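Local coordinates for DUF3013 family protein (Enterococcus faecalis, PDB 3NAT), which is of unknown function but belongs to the DUF3013 family and folds as an alpha-beta half sandwich with a mixed four-stranded sheet beside its helices, at residues A7-Y12 with I159-S163. Numbering follows the deposited sequence.
Sequences ATMLTY and IAYPS
Near its C-terminus the chain, extended from Ile-159 through Pro-162, runs across the N-terminal end of helix 9-20. Ala-7 and Thr-8, the N-cap, are extended; Thr-8 and Ala-160 set the register, their CA atoms 5.0 Å apart. Met-9 N donates to Ala-160 O (2.9 Å), while one water bridges Ala-7 O and Ala-160 N, 2.8 Å from each. Ile-159 is the main bump, filling a hollow lined by the Thr-8 and Met-9 backbone and the Tyr-12 ring: branched and apolar, in the mt rotamer, it sets CG2 3.5 Å from Thr-8 C and lays CD1 over the ring, 3.6 Å from the centroid, a CH-pi contact. Tyr-12 OH hydrogen-bonds with Asp-105 and Lys-101 of helix 101-125. The puckered ring of Pro-162 fits between Thr-8 and Leu-10, its CG 3.4 Å from Thr-8 OG1 and 3.8 Å from Leu-10 CB. The flexible selenomethionine Met-9 (mtp) fits beside Ile-159 and brings SE 4.2 Å from Tyr-161 CD2, at the ring edge; Tyr-161 OH hydrogen-bonds with Trp-30. Packing joins the chain's two ends beside the main sheet. Mostly apolar side chains, packed partly against backbone, supply the fit; a first-turn amide, lacking an acceptor within the helix, is satisfied by the C-terminal backbone.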
ATOM      1  N   ALA A   7       0.254  24.813   3.002  1.00105.60           N
ATOM      2  CA  ALA A   7       0.585  23.923   1.898  1.00 95.90           C
ATOM      3  C   ALA A   7      -0.085  22.575   2.059  1.00 96.03           C
ATOM      4  O   ALA A   7      -0.275  22.095   3.176  1.00 97.77           O
ATOM      5  CB  ALA A   7       2.093  23.757   1.776  1.00 90.80           C
ATOM      6  N   THR A   8      -0.465  21.980   0.937  1.00 92.22           N
ATOM      7  CA  THR A   8      -0.884  20.591   0.943  1.00 91.72           C
ATOM      8  C   THR A   8       0.091  19.778   0.117  1.00 92.97           C
ATOM      9  O   THR A   8       0.915  20.328  -0.617  1.00 92.78           O
ATOM     10  CB  THR A   8      -2.306  20.404   0.406  1.00 88.85           C
ATOM     11  OG1 THR A   8      -2.326  20.565  -1.024  1.00 92.68           O
ATOM     12  CG2 THR A   8      -3.213  21.394   1.063  1.00 74.10           C
HETATM   13  N   MSE A   9      -0.006  18.463   0.242  1.00 87.41           N
HETATM   14  CA  MSE A   9       0.954  17.588  -0.390  1.00 85.09           C
HETATM   15  C   MSE A   9       1.152  17.943  -1.855  1.00 92.17           C
HETATM   16  O   MSE A   9       2.281  18.058  -2.328  1.00 92.47           O
HETATM   17  CB  MSE A   9       0.502  16.151  -0.241  1.00 89.98           C
HETATM   18  CG  MSE A   9       0.408  15.705   1.203  1.00 95.04           C
HETATM   19 SE   MSE A   9      -0.071  13.827   1.346  1.00122.20          SE
HETATM   20  CE  MSE A   9       1.288  13.072   0.172  1.00496.09           C
ATOM     21  N   LEU A  10       0.053  18.137  -2.570  1.00 95.76           N
ATOM     22  CA  LEU A  10       0.141  18.422  -3.993  1.00 93.48           C
ATOM     23  C   LEU A  10       0.944  19.686  -4.273  1.00 90.95           C
ATOM     24  O   LEU A  10       1.875  19.698  -5.081  1.00 86.31           O
ATOM     25  CB  LEU A  10      -1.253  18.563  -4.592  1.00 93.62           C
ATOM     26  CG  LEU A  10      -1.468  17.643  -5.792  1.00 91.84           C
ATOM     27  CD1 LEU A  10      -2.657  18.096  -6.609  1.00 89.31           C
ATOM     28  CD2 LEU A  10      -0.217  17.587  -6.653  1.00 89.94           C
ATOM     29  N   THR A  11       0.575  20.763  -3.606  1.00 84.80           N
ATOM     30  CA  THR A  11       1.241  22.013  -3.870  1.00 87.82           C
ATOM     31  C   THR A  11       2.668  21.911  -3.362  1.00 88.43           C
ATOM     32  O   THR A  11       3.612  22.298  -4.045  1.00 93.02           O
ATOM     33  CB  THR A  11       0.498  23.163  -3.212  1.00 91.61           C
ATOM     34  OG1 THR A  11       0.953  23.334  -1.860  1.00109.65           O
ATOM     35  CG2 THR A  11      -0.983  22.855  -3.219  1.00 76.61           C
ATOM     36  N   TYR A  12       2.822  21.355  -2.171  1.00 85.96           N
ATOM     37  CA  TYR A  12       4.133  21.290  -1.559  1.00 87.91           C
ATOM     38  C   TYR A  12       5.105  20.510  -2.430  1.00 84.33           C
ATOM     39  O   TYR A  12       6.247  20.921  -2.632  1.00 83.94           O
ATOM     40  CB  TYR A  12       4.064  20.662  -0.178  1.00 84.25           C
ATOM     41  CG  TYR A  12       5.379  20.783   0.535  1.00 81.00           C
ATOM     42  CD1 TYR A  12       6.221  19.697   0.671  1.00 81.21           C
ATOM     43  CD2 TYR A  12       5.797  21.999   1.035  1.00 84.25           C
ATOM     44  CE1 TYR A  12       7.434  19.816   1.314  1.00 80.93           C
ATOM     45  CE2 TYR A  12       7.003  22.127   1.675  1.00 85.25           C
ATOM     46  CZ  TYR A  12       7.817  21.036   1.810  1.00 83.23           C
ATOM     47  OH  TYR A  12       9.020  21.171   2.448  1.00 86.48           O
ATOM     48  N   ILE A 159       1.769  18.161   6.665  1.00 81.78           N
ATOM     49  CA  ILE A 159       1.318  18.759   5.431  1.00 83.35           C
ATOM     50  C   ILE A 159       0.198  17.905   4.898  1.00 87.80           C
ATOM     51  O   ILE A 159       0.417  16.791   4.431  1.00 82.28           O
ATOM     52  CB  ILE A 159       2.461  18.873   4.440  1.00 79.65           C
ATOM     53  CG1 ILE A 159       3.361  20.034   4.865  1.00 74.51           C
ATOM     54  CG2 ILE A 159       1.931  19.076   3.033  1.00 86.21           C
ATOM     55  CD1 ILE A 159       4.660  20.073   4.135  1.00 93.40           C
ATOM     56  N   ALA A 160      -1.011  18.440   4.998  1.00 91.73           N
ATOM     57  CA  ALA A 160      -2.218  17.669   4.786  1.00 90.53           C
ATOM     58  C   ALA A 160      -2.453  17.323   3.334  1.00 92.43           C
ATOM     59  O   ALA A 160      -1.757  17.798   2.439  1.00101.08           O
ATOM     60  CB  ALA A 160      -3.398  18.411   5.334  1.00 94.18           C
ATOM     61  N   TYR A 161      -3.454  16.485   3.117  1.00 91.70           N
ATOM     62  CA  TYR A 161      -3.854  16.088   1.785  1.00 92.01           C
ATOM     63  C   TYR A 161      -4.973  17.010   1.317  1.00113.63           C
ATOM     64  O   TYR A 161      -5.875  17.344   2.087  1.00125.63           O
ATOM     65  CB  TYR A 161      -4.321  14.643   1.820  1.00 81.08           C
ATOM     66  CG  TYR A 161      -4.802  14.084   0.507  1.00 94.19           C
ATOM     67  CD1 TYR A 161      -6.144  14.140   0.158  1.00 97.80           C
ATOM     68  CD2 TYR A 161      -3.925  13.468  -0.370  1.00 95.38           C
ATOM     69  CE1 TYR A 161      -6.594  13.616  -1.035  1.00 94.11           C
ATOM     70  CE2 TYR A 161      -4.370  12.942  -1.566  1.00 95.18           C
ATOM     71  CZ  TYR A 161      -5.705  13.018  -1.891  1.00 96.59           C
ATOM     72  OH  TYR A 161      -6.149  12.494  -3.080  1.00100.92           O
ATOM     73  N   PRO A 162      -4.903  17.437   0.049  1.00114.20           N
ATOM     74  CA  PRO A 162      -5.867  18.315  -0.618  1.00115.38           C
ATOM     75  C   PRO A 162      -7.331  17.934  -0.357  1.00124.64           C
ATOM     76  O   PRO A 162      -7.624  16.792  -0.014  1.00122.85           O
ATOM     77  CB  PRO A 162      -5.522  18.118  -2.097  1.00112.05           C
ATOM     78  CG  PRO A 162      -4.063  17.855  -2.097  1.00104.27           C
ATOM     79  CD  PRO A 162      -3.786  17.071  -0.841  1.00107.12           C
ATOM     80  N   SER A 163      -8.241  18.890  -0.526  1.00139.73           N
ATOM     81  CA  SER A 163      -9.664  18.640  -0.323  1.00146.31           C
ATOM     82  C   SER A 163     -10.479  19.087  -1.535  1.00143.14           C
ATOM     83  O   SER A 163     -10.157  20.090  -2.173  1.00137.62           O
ATOM     84  CB  SER A 163     -10.151  19.363   0.933  1.00152.58           C
ATOM     85  OG  SER A 163      -9.141  19.363   1.927  1.00152.17           O
TER
HETATM   86  O   HOH W   1      -1.120  21.115   5.658  1.00104.84           O